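Local coordinates for designed helical repeat protein (Synthetic construct, PDB 5CWF) that has no known natural function, being a de novo designed helical repeat protein that folds into a stacked array of helices, at residues S2-K7 and L57-L62; D48-V53 and E85-N90; D93-V98 and E130-N135. All coordinates share one frame; numbering follows the deposited sequence.

Contact 1: residues S2-K7 and L57-L62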
loop_
_atom_site.group_PDB
_atom_site.type_symbol
_atom_site.label_atom_id
_atom_site.label_comp_id
_atom_site.label_asym_id
_atom_site.label_seq_id
_atom_site.Cartn_x
_atom_site.Cartn_y
_atom_site.Cartn_z
ATOM N N SER A 2 -1.711 -15.003 11.495
ATOM C CA SER A 2 -3.005 -15.171 12.148
ATOM C C SER A 2 -4.009 -15.899 11.266
ATOM O O SER A 2 -3.786 -16.088 10.067
ATOM C CB SER A 2 -3.589 -13.812 12.524
ATOM O OG SER A 2 -3.909 -13.077 11.354
ATOM N N ASP A 3 -5.124 -16.297 11.874
ATOM C CA ASP A 3 -6.196 -16.974 11.157
ATOM C C ASP A 3 -6.987 -16.008 10.273
ATOM O O ASP A 3 -7.479 -16.403 9.216
ATOM C CB ASP A 3 -7.143 -17.667 12.140
ATOM C CG ASP A 3 -6.467 -18.776 12.921
ATOM O OD1 ASP A 3 -5.451 -19.315 12.434
ATOM O OD2 ASP A 3 -6.953 -19.105 14.024
ATOM N N GLU A 4 -7.119 -14.751 10.694
ATOM C CA GLU A 4 -7.763 -13.759 9.839
ATOM C C GLU A 4 -6.881 -13.470 8.626
ATOM O O GLU A 4 -7.387 -13.265 7.521
ATOM C CB GLU A 4 -8.070 -12.469 10.599
ATOM C CG GLU A 4 -9.047 -11.571 9.835
ATOM C CD GLU A 4 -9.332 -10.255 10.532
ATOM O OE1 GLU A 4 -9.013 -10.134 11.734
ATOM O OE2 GLU A 4 -9.874 -9.339 9.874
ATOM N N MET A 5 -5.567 -13.482 8.824
ATOM C CA MET A 5 -4.648 -13.298 7.710
ATOM C C MET A 5 -4.727 -14.493 6.768
ATOM O O MET A 5 -4.761 -14.320 5.555
ATOM C CB MET A 5 -3.214 -13.108 8.192
ATOM C CG MET A 5 -2.215 -12.983 7.057
ATOM S SD MET A 5 -2.484 -11.583 5.940
ATOM C CE MET A 5 -2.193 -10.269 7.095
ATOM N N LYS A 6 -4.772 -15.702 7.320
ATOM C CA LYS A 6 -4.781 -16.899 6.475
ATOM C C LYS A 6 -5.993 -16.879 5.552
ATOM O O LYS A 6 -5.904 -17.325 4.401
ATOM C CB LYS A 6 -4.777 -18.182 7.310
ATOM C CG LYS A 6 -3.397 -18.618 7.796
ATOM C CD LYS A 6 -3.483 -19.857 8.687
ATOM C CE LYS A 6 -2.104 -20.397 9.067
ATOM N NZ LYS A 6 -1.469 -19.656 10.194
ATOM N N LYS A 7 -7.120 -16.379 6.062
ATOM C CA LYS A 7 -8.335 -16.235 5.254
ATOM C C LYS A 7 -8.168 -15.222 4.123
ATOM O O LYS A 7 -8.584 -15.466 2.990
ATOM C CB LYS A 7 -9.524 -15.818 6.124
ATOM C CG LYS A 7 -10.259 -16.970 6.803
ATOM C CD LYS A 7 -11.406 -16.473 7.686
ATOM C CE LYS A 7 -12.403 -15.607 6.916
ATOM N NZ LYS A 7 -13.563 -15.188 7.749
ATOM N N LEU A 57 -2.923 -4.131 4.162
ATOM C CA LEU A 57 -2.468 -4.200 2.762
ATOM C C LEU A 57 -3.099 -5.348 1.980
ATOM O O LEU A 57 -3.544 -5.162 0.841
ATOM C CB LEU A 57 -0.946 -4.346 2.703
ATOM C CG LEU A 57 -0.146 -3.112 3.153
ATOM C CD1 LEU A 57 1.351 -3.364 3.050
ATOM C CD2 LEU A 57 -0.546 -1.895 2.294
ATOM N N ALA A 58 -3.152 -6.515 2.605
ATOM C CA ALA A 58 -3.753 -7.685 1.994
ATOM C C ALA A 58 -5.208 -7.403 1.647
ATOM O O ALA A 58 -5.648 -7.687 0.538
ATOM C CB ALA A 58 -3.637 -8.882 2.932
ATOM N N LYS A 59 -5.953 -6.812 2.575
ATOM C CA LYS A 59 -7.354 -6.454 2.287
ATOM C C LYS A 59 -7.475 -5.422 1.190
ATOM O O LYS A 59 -8.436 -5.456 0.409
ATOM C CB LYS A 59 -8.055 -5.910 3.520
ATOM C CG LYS A 59 -8.321 -6.917 4.607
ATOM C CD LYS A 59 -8.819 -6.179 5.831
ATOM C CE LYS A 59 -9.240 -7.097 6.947
ATOM N NZ LYS A 59 -9.619 -6.261 8.125
ATOM N N ALA A 60 -6.522 -4.493 1.121
ATOM C CA ALA A 60 -6.603 -3.427 0.121
ATOM C C ALA A 60 -6.429 -3.996 -1.278
ATOM O O ALA A 60 -7.145 -3.617 -2.209
ATOM C CB ALA A 60 -5.575 -2.375 0.375
ATOM N N VAL A 61 -5.491 -4.917 -1.422
ATOM C CA VAL A 61 -5.240 -5.529 -2.719
ATOM C C VAL A 61 -6.465 -6.328 -3.161
ATOM O O VAL A 61 -6.899 -6.245 -4.311
ATOM C CB VAL A 61 -3.986 -6.452 -2.660
ATOM C CG1 VAL A 61 -3.773 -7.233 -3.971
ATOM C CG2 VAL A 61 -2.773 -5.620 -2.375
ATOM N N LEU A 62 -7.042 -7.062 -2.222
ATOM C CA LEU A 62 -8.193 -7.916 -2.487
ATOM C C LEU A 62 -9.400 -7.085 -2.922
ATOM O O LEU A 62 -10.086 -7.432 -3.885
ATOM C CB LEU A 62 -8.524 -8.738 -1.240
ATOM C CG LEU A 62 -9.554 -9.846 -1.419
ATOM C CD1 LEU A 62 -8.935 -10.966 -2.266
ATOM C CD2 LEU A 62 -10.042 -10.360 -0.073
#
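Met5 and Ala58 make the apolar half of this contact, the sulfur SD of Met5 lying 4.2 Å from Ala58 CB. The methionine leaves its helix with CG anti to the backbone N (chi1 177°) and then bends, which carries the sulfur nearer helix 48-67. Ala58 offers a single methyl group aimed at the first helix, and so small a residue suits a place where Val8 and Leu12 of helix 3-21 also press on it. The contact joins the first helix of the chain to the third, the next-but-one packing expected of an all-helical repeat array.

The polar half lies at the margin, where Glu4 and Lys59, both extended beyond CG, cross at about a right angle. Their salt bridge is long, 3.5 Å from Glu4 OE2 to Lys59 NZ, and Lys59 CE stands 3.7 Å from the same oxygen. Long, flexible chains suit such a border, since their charged ends can stay near solvent.

Within residues 2-7, Ser2 is the N-cap: its OG accepts from Met5 N at 3.1 Å, engaging an amide that the first turn leaves without a helical acceptor.

Contact 2: residues D48-V53 and E85-N90. With CA (calcium ion), chain G.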
loop_
_atom_site.group_PDB
_atom_site.type_symbol
_atom_site.label_atom_id
_atom_site.label_comp_id
_atom_site.label_asym_id
_atom_site.label_seq_id
_atom_site.Cartn_x
_atom_site.Cartn_y
_atom_site.Cartn_z
ATOM N N ASP A 48 3.556 -7.202 16.174
ATOM C CA ASP A 48 2.107 -7.059 15.980
ATOM C C ASP A 48 1.792 -5.859 15.106
ATOM O O ASP A 48 0.819 -5.879 14.352
ATOM C CB ASP A 48 1.347 -6.960 17.301
ATOM C CG ASP A 48 1.253 -8.297 18.010
ATOM O OD1 ASP A 48 1.365 -9.335 17.322
ATOM O OD2 ASP A 48 1.056 -8.311 19.243
ATOM N N GLU A 49 2.595 -4.815 15.234
ATOM C CA GLU A 49 2.413 -3.647 14.402
ATOM C C GLU A 49 2.614 -4.070 12.938
ATOM O O GLU A 49 1.881 -3.637 12.055
ATOM C CB GLU A 49 3.397 -2.555 14.791
ATOM C CG GLU A 49 2.947 -1.168 14.446
ATOM C CD GLU A 49 1.672 -0.780 15.180
ATOM O OE1 GLU A 49 1.281 -1.477 16.141
ATOM O OE2 GLU A 49 1.062 0.230 14.803
ATOM N N MET A 50 3.615 -4.915 12.691
ATOM C CA MET A 50 3.853 -5.455 11.354
ATOM C C MET A 50 2.617 -6.195 10.850
ATOM O O MET A 50 2.140 -5.964 9.727
ATOM C CB MET A 50 5.061 -6.394 11.362
ATOM C CG MET A 50 5.425 -6.936 10.001
ATOM S SD MET A 50 5.940 -5.588 8.942
ATOM C CE MET A 50 7.701 -5.594 9.263
ATOM N N ALA A 51 2.074 -7.058 11.703
ATOM C CA ALA A 51 0.915 -7.859 11.335
ATOM C C ALA A 51 -0.254 -6.944 10.973
ATOM O O ALA A 51 -1.007 -7.223 10.028
ATOM C CB ALA A 51 0.538 -8.801 12.466
ATOM N N LYS A 52 -0.393 -5.847 11.714
ATOM C CA LYS A 52 -1.471 -4.884 11.469
ATOM C C LYS A 52 -1.381 -4.286 10.071
ATOM O O LYS A 52 -2.361 -4.247 9.337
ATOM C CB LYS A 52 -1.431 -3.749 12.496
ATOM C CG LYS A 52 -1.853 -4.131 13.894
ATOM C CD LYS A 52 -1.443 -3.070 14.914
ATOM C CE LYS A 52 -1.910 -1.662 14.537
ATOM N NZ LYS A 52 -1.335 -0.628 15.457
ATOM N N VAL A 53 -0.196 -3.797 9.721
ATOM C CA VAL A 53 0.032 -3.216 8.407
ATOM C C VAL A 53 -0.210 -4.254 7.317
ATOM O O VAL A 53 -0.875 -3.967 6.318
ATOM C CB VAL A 53 1.469 -2.647 8.283
ATOM C CG1 VAL A 53 1.745 -2.100 6.876
ATOM C CG2 VAL A 53 1.704 -1.584 9.334
ATOM N N GLU A 85 8.150 -3.875 0.887
ATOM C CA GLU A 85 9.601 -3.828 0.663
ATOM C C GLU A 85 10.289 -2.781 1.557
ATOM O O GLU A 85 11.376 -3.027 2.102
ATOM C CB GLU A 85 9.909 -3.544 -0.810
ATOM C CG GLU A 85 9.690 -4.752 -1.717
ATOM C CD GLU A 85 10.055 -4.489 -3.175
ATOM O OE1 GLU A 85 10.567 -3.392 -3.495
ATOM O OE2 GLU A 85 9.867 -5.410 -4.003
ATOM N N ALA A 86 9.665 -1.617 1.700
ATOM C CA ALA A 86 10.203 -0.536 2.523
ATOM C C ALA A 86 10.239 -0.922 3.997
ATOM O O ALA A 86 11.205 -0.624 4.722
ATOM C CB ALA A 86 9.371 0.721 2.336
ATOM N N LEU A 87 9.188 -1.595 4.442
ATOM C CA LEU A 87 9.135 -2.030 5.827
ATOM C C LEU A 87 10.133 -3.126 6.120
ATOM O O LEU A 87 10.662 -3.222 7.232
ATOM C CB LEU A 87 7.738 -2.525 6.191
ATOM C CG LEU A 87 6.790 -1.577 6.883
ATOM C CD1 LEU A 87 5.518 -2.329 7.221
ATOM C CD2 LEU A 87 7.377 -0.951 8.162
ATOM N N ARG A 88 10.410 -3.963 5.129
ATOM C CA ARG A 88 11.380 -5.007 5.357
ATOM C C ARG A 88 12.784 -4.408 5.437
ATOM O O ARG A 88 13.652 -4.976 6.079
ATOM C CB ARG A 88 11.309 -6.068 4.261
ATOM C CG ARG A 88 10.036 -6.910 4.326
ATOM C CD ARG A 88 10.025 -7.945 3.224
ATOM N NE ARG A 88 10.939 -9.056 3.498
ATOM C CZ ARG A 88 11.295 -9.962 2.592
ATOM N NH1 ARG A 88 10.824 -9.892 1.351
ATOM N NH2 ARG A 88 12.115 -10.946 2.928
ATOM N N GLU A 89 13.004 -3.244 4.836
ATOM C CA GLU A 89 14.295 -2.579 4.995
ATOM C C GLU A 89 14.406 -1.914 6.364
ATOM O O GLU A 89 15.461 -1.908 6.970
ATOM C CB GLU A 89 14.531 -1.539 3.902
ATOM C CG GLU A 89 14.679 -2.141 2.515
ATOM C CD GLU A 89 14.775 -1.083 1.446
ATOM O OE1 GLU A 89 14.537 0.105 1.766
ATOM O OE2 GLU A 89 15.032 -1.446 0.275
ATOM N N ASN A 90 13.321 -1.325 6.842
ATOM C CA ASN A 90 13.367 -0.613 8.120
ATOM C C ASN A 90 11.978 -0.601 8.727
ATOM O O ASN A 90 11.094 0.040 8.162
ATOM C CB ASN A 90 13.893 0.817 7.893
ATOM C CG ASN A 90 13.929 1.670 9.164
ATOM O OD1 ASN A 90 13.539 1.231 10.246
ATOM N ND2 ASN A 90 14.437 2.896 9.031
HETATM CA CA CA G . 14.392 -5.848 8.073
HETATM O O HOH W 1 12.645 -4.440 8.779
HETATM O O HOH W 2 16.284 -4.559 7.515
HETATM O O HOH W 3 15.281 -7.143 6.325
#
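Leu87 holds its first torsion well away from the staggered position (chi1 -97°), yet its CD1 methyl still reaches two side chains of the facing helix, lying 3.7 Å from Met50 SD and 3.8 Å from Val53 CG1. Both partners meet the leucine tip to tip, and they come from positions three apart on helix 48-67, about one turn.

Where helix 70-89 ends, the backbone turns to metal binding. A calcium ion takes Arg88 O at 2.3 Å together with three waters. Two of those waters also donate to the carbonyls of Leu87 and Glu89, so three successive carbonyl oxygens address the ion, one directly and two through its hydration shell.

Met50 sets out with CG anti to the backbone N (chi1 -177°), and bends further along bring its sulfur inward; its unbranched thioether chain can bend to fit the leucine. Val53, short and branched at CB, already points across and needs only its CG1 methyl to touch. All three residues are buried, as apolar chains between helices should be.

The contact joins helices 48-67 and 70-89 near the loops linking successive helices. Glu49 and Lys52 do not touch residues 85-90 but lie against Leu100 of helix 93-111. Leu87 also touches Met99 of that helix, while Arg88 reaches back to helix 25-44 through salt bridges to Glu37 and Glu44.

Contact 3: residues D93-V98 and E130-N135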
loop_
_atom_site.group_PDB
_atom_site.type_symbol
_atom_site.label_atom_id
_atom_site.label_comp_id
_atom_site.label_asym_id
_atom_site.label_seq_id
_atom_site.Cartn_x
_atom_site.Cartn_y
_atom_site.Cartn_z
ATOM N N ASP A 93 9.609 2.035 14.787
ATOM C CA ASP A 93 8.240 2.378 15.176
ATOM C C ASP A 93 7.691 3.534 14.314
ATOM O O ASP A 93 6.509 3.546 13.950
ATOM C CB ASP A 93 8.187 2.711 16.671
ATOM C CG ASP A 93 8.195 1.457 17.556
ATOM O OD1 ASP A 93 8.659 0.381 17.105
ATOM O OD2 ASP A 93 7.731 1.545 18.711
ATOM N N GLU A 94 8.554 4.477 13.949
ATOM C CA GLU A 94 8.155 5.575 13.067
ATOM C C GLU A 94 7.828 5.095 11.645
ATOM O O GLU A 94 6.847 5.515 11.070
ATOM C CB GLU A 94 9.251 6.645 13.039
ATOM C CG GLU A 94 9.425 7.322 14.394
ATOM C CD GLU A 94 8.113 7.850 14.960
ATOM O OE1 GLU A 94 7.396 8.600 14.258
ATOM O OE2 GLU A 94 7.767 7.456 16.091
ATOM N N MET A 95 8.638 4.200 11.089
ATOM C CA MET A 95 8.364 3.653 9.762
ATOM C C MET A 95 7.052 2.900 9.741
ATOM O O MET A 95 6.301 2.991 8.774
ATOM C CB MET A 95 9.502 2.739 9.302
ATOM C CG MET A 95 10.731 3.512 8.882
ATOM S SD MET A 95 10.542 4.364 7.305
ATOM C CE MET A 95 10.601 2.992 6.156
ATOM N N ALA A 96 6.774 2.148 10.802
ATOM C CA ALA A 96 5.529 1.389 10.857
ATOM C C ALA A 96 4.337 2.331 10.904
ATOM O O ALA A 96 3.314 2.051 10.302
ATOM C CB ALA A 96 5.498 0.447 12.051
ATOM N N LYS A 97 4.472 3.460 11.589
ATOM C CA LYS A 97 3.373 4.422 11.640
ATOM C C LYS A 97 3.070 4.996 10.265
ATOM O O LYS A 97 1.912 5.163 9.907
ATOM C CB LYS A 97 3.676 5.547 12.626
ATOM C CG LYS A 97 3.559 5.091 14.083
ATOM C CD LYS A 97 3.590 6.239 15.076
ATOM C CE LYS A 97 4.870 7.030 15.031
ATOM N NZ LYS A 97 5.195 7.585 16.395
ATOM N N VAL A 98 4.112 5.323 9.510
ATOM C CA VAL A 98 3.921 5.833 8.163
ATOM C C VAL A 98 3.187 4.804 7.318
ATOM O O VAL A 98 2.214 5.099 6.642
ATOM C CB VAL A 98 5.270 6.164 7.486
ATOM C CG1 VAL A 98 5.094 6.459 5.994
ATOM C CG2 VAL A 98 5.983 7.307 8.206
ATOM N N GLU A 130 8.963 5.721 -1.788
ATOM C CA GLU A 130 10.202 5.932 -2.543
ATOM C C GLU A 130 11.137 6.883 -1.798
ATOM O O GLU A 130 12.347 6.654 -1.708
ATOM C CB GLU A 130 9.873 6.473 -3.939
ATOM C CG GLU A 130 11.056 6.639 -4.865
ATOM C CD GLU A 130 10.681 7.337 -6.168
ATOM O OE1 GLU A 130 9.516 7.208 -6.618
ATOM O OE2 GLU A 130 11.555 8.023 -6.739
ATOM N N ALA A 131 10.567 7.929 -1.217
ATOM C CA ALA A 131 11.361 8.910 -0.465
ATOM C C ALA A 131 12.047 8.275 0.740
ATOM O O ALA A 131 13.200 8.580 1.069
ATOM C CB ALA A 131 10.465 10.050 -0.015
ATOM N N LEU A 132 11.318 7.417 1.429
ATOM C CA LEU A 132 11.847 6.787 2.621
ATOM C C LEU A 132 12.923 5.762 2.252
ATOM O O LEU A 132 13.857 5.530 3.012
ATOM C CB LEU A 132 10.704 6.150 3.398
ATOM C CG LEU A 132 9.929 7.222 4.179
ATOM C CD1 LEU A 132 8.646 6.622 4.739
ATOM C CD2 LEU A 132 10.762 7.857 5.296
ATOM N N ARG A 133 12.797 5.117 1.098
ATOM C CA ARG A 133 13.827 4.143 0.741
ATOM C C ARG A 133 15.128 4.831 0.348
ATOM O O ARG A 133 16.212 4.245 0.474
ATOM C CB ARG A 133 13.319 3.240 -0.367
ATOM C CG ARG A 133 12.229 2.347 0.183
ATOM C CD ARG A 133 11.689 1.405 -0.811
ATOM N NE ARG A 133 12.544 0.233 -0.986
ATOM C CZ ARG A 133 12.201 -0.792 -1.756
ATOM N NH1 ARG A 133 11.032 -0.779 -2.382
ATOM N NH2 ARG A 133 13.003 -1.835 -1.879
ATOM N N GLU A 134 15.029 6.084 -0.087
ATOM C CA GLU A 134 16.219 6.876 -0.376
ATOM C C GLU A 134 16.855 7.351 0.928
ATOM O O GLU A 134 18.088 7.383 1.073
ATOM C CB GLU A 134 15.861 8.074 -1.250
ATOM C CG GLU A 134 17.059 8.902 -1.667
ATOM C CD GLU A 134 16.707 9.981 -2.676
ATOM O OE1 GLU A 134 15.620 9.896 -3.286
ATOM O OE2 GLU A 134 17.523 10.914 -2.860
ATOM N N ASN A 135 16.007 7.685 1.898
ATOM C CA ASN A 135 16.473 8.138 3.214
ATOM C C ASN A 135 15.432 7.886 4.296
ATOM O O ASN A 135 14.418 8.584 4.351
ATOM C CB ASN A 135 16.811 9.629 3.181
ATOM C CG ASN A 135 17.189 10.171 4.554
ATOM O OD1 ASN A 135 17.469 9.410 5.473
ATOM N ND2 ASN A 135 17.169 11.494 4.700
#
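Leu132 meets Met95 and Val98 tip to tip, and this is the close-packed part of the contact. Its CD1 methyl stands 3.8 Å from Val98 CG1 and 3.9 Å from Met95 SD, while the other branch, CD2, is 4.0 Å from the same sulfur. Met95 CE comes to 4.2 Å from Leu132 CB, so the methionine touches both terminal methyls and, at the edge of contact, CB. It does this by leaving beside its backbone N, with CG anti to the carbonyl carbon (chi1 -75°), and bending twice more beyond. Val98 makes a simpler approach, its rigid branched chain presenting one methyl. Met140 and Met144 of helix 138-156 also lie against Leu132.

The looser, more solvent-exposed side of residues 93-98 is different in character. There Glu94 and Lys97, one turn apart, pair along their own helix: Lys97 NZ reaches Glu94 OE2 at 2.6 Å, from the syn side and 20° out of the carboxylate plane. Charged chains suit this surface, Lys97 being exposed and Glu94 partly so. Asn135 follows the end of helix 115-134, its OD1 accepting from Ser137 N.

No hydrogen bond or salt bridge spans the two segments. Between them, cohesion probably rests on dispersion and buried apolar surface, which probably helps set the helix spacing here, while Lys97 pairs with Glu94, Arg133 with glutamates of helix 70-89, and Asn135 with Ser137.

Overall arrangement
Contacts 2 and 3 are successive pairings in the designed array, of helix 48-67 with 70-89 and of helix 93-111 with 115-134. Their centres are 10 Å apart and they touch: Arg133 NH1 meets Glu85 OE1 at 2.9 Å and Arg133 NH2 meets Glu89 OE2 at 3.0 Å, both salt bridges. Contact 1 instead joins helix 3-21 to helix 48-67, the helix it shares with contact 2; those centres lie 14 Å apart, while contacts 1 and 3 are 22 Å apart between centres and do not touch. The calcium ion bound by Arg88 O belongs to contact 2, and Glu85 helps form another calcium site with Glu82.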